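PDB 1VPK: DNA polymerase III, beta subunit from Thermotoga maritima, which probably tethers DNA polymerases and other proteins to DNA as a ring-shaped sliding clamp, conferring processivity on replication. Local coordinates for residues A[62-68]-A[240-246]. Coordinates in Å, arbitrary orientation, origin at the centre of the assembly. Where two conformers were deposited one is given. Numbering follows the deposited sequence.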
ATOM      1  N   GLU A  62      -3.814  -4.468  29.986  1.00 44.28           N
ATOM      2  CA  GLU A  62      -2.932  -5.650  29.924  1.00 45.48           C
ATOM      3  C   GLU A  62      -1.479  -5.201  29.725  1.00 46.01           C
ATOM      4  O   GLU A  62      -0.595  -5.757  30.369  1.00 45.71           O
ATOM      5  CB  GLU A  62      -3.367  -6.603  28.800  1.00 45.23           C
ATOM      6  CG  GLU A  62      -2.277  -7.636  28.415  1.00 47.69           C
ATOM      7  CD  GLU A  62      -2.723  -8.572  27.296  1.00 47.39           C
ATOM      8  OE1 GLU A  62      -2.813  -8.087  26.125  1.00 46.23           O
ATOM      9  OE2 GLU A  62      -2.967  -9.771  27.625  1.00 46.05           O
ATOM     10  N   THR A  63      -1.248  -4.214  28.844  1.00 45.38           N
ATOM     11  CA  THR A  63       0.063  -3.569  28.668  1.00 46.43           C
ATOM     12  C   THR A  63      -0.037  -2.094  29.155  1.00 46.53           C
ATOM     13  O   THR A  63      -1.031  -1.418  28.871  1.00 47.06           O
ATOM     14  CB  THR A  63       0.505  -3.594  27.159  1.00 46.44           C
ATOM     15  OG1 THR A  63       0.427  -4.910  26.605  1.00 45.28           O
ATOM     16  CG2 THR A  63       1.951  -3.004  26.968  1.00 47.84           C
ATOM     17  N   GLY A  64       0.954  -1.615  29.887  1.00 46.42           N
ATOM     18  CA  GLY A  64       1.056  -0.224  30.318  1.00 46.65           C
ATOM     19  C   GLY A  64       2.437   0.311  30.033  1.00 47.71           C
ATOM     20  O   GLY A  64       3.465  -0.417  30.183  1.00 48.90           O
ATOM     21  N   VAL A  65       2.502   1.557  29.579  1.00 47.32           N
ATOM     22  CA  VAL A  65       3.765   2.196  29.259  1.00 48.11           C
ATOM     23  C   VAL A  65       3.795   3.520  29.961  1.00 48.84           C
ATOM     24  O   VAL A  65       2.820   4.275  29.868  1.00 47.57           O
ATOM     25  CB  VAL A  65       3.884   2.509  27.786  1.00 48.94           C
ATOM     26  CG1 VAL A  65       5.230   3.271  27.508  1.00 50.50           C
ATOM     27  CG2 VAL A  65       3.825   1.266  26.969  1.00 51.33           C
ATOM     28  N   LYS A  66       4.888   3.796  30.667  1.00 48.85           N
ATOM     29  CA  LYS A  66       5.118   5.084  31.319  1.00 48.90           C
ATOM     30  C   LYS A  66       6.451   5.596  30.752  1.00 49.12           C
ATOM     31  O   LYS A  66       7.516   5.025  31.027  1.00 46.62           O
ATOM     32  CB  LYS A  66       5.200   4.905  32.834  1.00 48.47           C
ATOM     33  CG  LYS A  66       5.276   6.217  33.619  1.00 53.33           C
ATOM     34  CD  LYS A  66       5.390   6.005  35.130  1.00 53.17           C
ATOM     35  CE  LYS A  66       5.231   7.319  35.847  1.00 59.25           C
ATOM     36  NZ  LYS A  66       5.255   7.217  37.355  1.00 62.52           N
ATOM     37  N   ALA A  67       6.357   6.633  29.917  1.00 48.22           N
ATOM     38  CA  ALA A  67       7.485   7.248  29.257  1.00 47.98           C
ATOM     39  C   ALA A  67       7.811   8.580  29.928  1.00 48.27           C
ATOM     40  O   ALA A  67       6.947   9.498  30.052  1.00 46.19           O
ATOM     41  CB  ALA A  67       7.135   7.451  27.801  1.00 49.40           C
ATOM     42  N   THR A  68       9.055   8.705  30.381  1.00 47.07           N
ATOM     43  CA  THR A  68       9.537   9.967  30.923  1.00 48.23           C
ATOM     44  C   THR A  68      10.029  10.838  29.741  1.00 49.01           C
ATOM     45  O   THR A  68      10.837  10.389  28.922  1.00 48.42           O
ATOM     46  CB  THR A  68      10.584   9.704  31.981  1.00 48.45           C
ATOM     47  OG1 THR A  68       9.970   8.932  33.025  1.00 49.32           O
ATOM     48  CG2 THR A  68      11.114  10.990  32.591  1.00 50.09           C
ATOM     49  N   ASP A 240      14.331   5.591  29.908  1.00 51.38           N
ATOM     50  CA  ASP A 240      13.260   6.612  29.948  1.00 49.73           C
ATOM     51  C   ASP A 240      11.847   6.023  29.872  1.00 49.56           C
ATOM     52  O   ASP A 240      10.879   6.769  30.020  1.00 49.06           O
ATOM     53  CB  ASP A 240      13.355   7.496  28.701  0.65 48.68           C
ATOM     54  CG  ASP A 240      14.439   8.481  28.736  0.65 49.60           C
ATOM     55  OD1 ASP A 240      15.058   8.723  29.800  0.65 53.74           O
ATOM     56  OD2 ASP A 240      14.686   9.036  27.641  0.65 49.23           O
ATOM     57  N   VAL A 241      11.742   4.720  29.606  1.00 49.09           N
ATOM     58  CA  VAL A 241      10.491   4.057  29.266  1.00 49.87           C
ATOM     59  C   VAL A 241      10.321   2.765  30.051  1.00 50.26           C
ATOM     60  O   VAL A 241      11.121   1.828  29.938  1.00 49.93           O
ATOM     61  CB  VAL A 241      10.344   3.805  27.720  1.00 50.93           C
ATOM     62  CG1 VAL A 241       8.929   3.305  27.377  1.00 51.02           C
ATOM     63  CG2 VAL A 241      10.586   5.078  26.962  1.00 51.21           C
ATOM     64  N   GLU A 242       9.263   2.722  30.866  1.00 50.24           N
ATOM     65  CA  GLU A 242       8.854   1.490  31.550  1.00 50.62           C
ATOM     66  C   GLU A 242       7.640   0.912  30.874  1.00 50.66           C
ATOM     67  O   GLU A 242       6.580   1.560  30.779  1.00 49.28           O
ATOM     68  CB  GLU A 242       8.517   1.754  33.002  1.00 50.54           C
ATOM     69  CG  GLU A 242       9.728   2.125  33.837  1.00 54.73           C
ATOM     70  CD  GLU A 242      10.616   0.918  34.195  1.00 59.62           C
ATOM     71  OE1 GLU A 242      10.098  -0.231  34.342  1.00 61.63           O
ATOM     72  OE2 GLU A 242      11.839   1.144  34.351  1.00 61.69           O
ATOM     73  N   THR A 243       7.790  -0.327  30.405  1.00 50.42           N
ATOM     74  CA  THR A 243       6.687  -1.071  29.843  1.00 50.14           C
ATOM     75  C   THR A 243       6.432  -2.279  30.730  1.00 49.99           C
ATOM     76  O   THR A 243       7.357  -3.006  31.025  1.00 48.10           O
ATOM     77  CB  THR A 243       7.007  -1.504  28.397  1.00 50.97           C
ATOM     78  OG1 THR A 243       7.211  -0.331  27.590  1.00 50.50           O
ATOM     79  CG2 THR A 243       5.889  -2.314  27.796  1.00 53.58           C
ATOM     80  N   VAL A 244       5.170  -2.496  31.114  1.00 48.13           N
ATOM     81  CA  VAL A 244       4.792  -3.599  31.975  1.00 48.63           C
ATOM     82  C   VAL A 244       3.635  -4.311  31.335  1.00 48.50           C
ATOM     83  O   VAL A 244       2.697  -3.689  30.817  1.00 48.07           O
ATOM     84  CB  VAL A 244       4.474  -3.180  33.441  1.00 48.74           C
ATOM     85  CG1 VAL A 244       3.192  -2.302  33.516  1.00 52.86           C
ATOM     86  CG2 VAL A 244       4.310  -4.399  34.314  1.00 48.26           C
ATOM     87  N   MET A 245       3.723  -5.627  31.308  1.00 47.47           N
ATOM     88  CA  MET A 245       2.723  -6.441  30.622  1.00 47.50           C
ATOM     89  C   MET A 245       2.276  -7.555  31.519  1.00 46.62           C
ATOM     90  O   MET A 245       3.122  -8.263  32.070  1.00 46.32           O
ATOM     91  CB  MET A 245       3.337  -7.037  29.373  1.00 47.37           C
ATOM     92  CG  MET A 245       3.660  -6.044  28.342  1.00 47.93           C
ATOM     93  SD  MET A 245       5.044  -6.451  27.272  1.00 48.75           S
ATOM     94  CE  MET A 245       6.432  -6.481  28.443  1.00 50.54           C
ATOM     95  N   ARG A 246       0.966  -7.752  31.663  1.00 46.48           N
ATOM     96  CA  ARG A 246       0.469  -8.936  32.388  1.00 47.27           C
ATOM     97  C   ARG A 246       0.619 -10.148  31.524  1.00 46.38           C
ATOM     98  O   ARG A 246       0.257 -10.151  30.359  1.00 45.16           O
ATOM     99  CB  ARG A 246      -0.992  -8.819  32.819  1.00 47.93           C
ATOM    100  CG  ARG A 246      -1.233  -7.665  33.849  1.00 50.91           C
ATOM    101  CD  ARG A 246      -2.734  -7.390  34.082  1.00 53.19           C
ATOM    102  NE  ARG A 246      -3.492  -8.599  34.457  1.00 58.43           N
ATOM    103  CZ  ARG A 246      -3.606  -9.071  35.703  1.00 62.20           C
ATOM    104  NH1 ARG A 246      -2.998  -8.463  36.722  1.00 64.25           N
ATOM    105  NH2 ARG A 246      -4.331 -10.160  35.938  1.00 62.38           N
TER
HETATM  106  O   HOH W   1       9.254   6.128  32.953  1.00 38.76           O
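Six backbone hydrogen bonds, all with N-H...O angles of 166–169°, join segments 62-68 and 240-246; the axes of strands 63-68 and 241-246 run antiparallel at 173° and approach to 4.7 Å. Gly64 and Val244 bond reciprocally (Gly64 N to Val244 O 2.9 Å, Val244 N to Gly64 O 2.8 Å), as do Lys66 and Glu242 (Lys66 N to Glu242 O 2.8 Å, Glu242 N to Lys66 O 2.9 Å). Single bonds finish the series: Arg246 N to Glu62 O, 2.8 Å, and Thr68 N to Asp240 O, 2.7 Å. Water 1 donates a further bond to Lys66 O (2.8 Å) and also pairs with Thr68 OG1 (2.9 Å). The backbones of Val65, Ala67, Thr243 and Met245 instead bond outward, to Ala58, Ile56, Leu236 and Val234 of the flanking strands. Four polar side chains find their partners outside the pair: Glu62 with Ser206, Thr63 with Ser209, Glu242 with Ser237 (hydrogen bonds), and Asp240 with Lys25 (salt bridge). On the face carrying Thr63, Val65, Ala67, Val241, Thr243 and Met245, Val65 CG1 meets Val241 CG1 at 3.7 Å, against helices 19-29 and 207-218. This edge-to-edge pairing makes one continuous antiparallel sheet from the N-terminal and central domains, the interdomain junction characteristic of the beta sliding clamp.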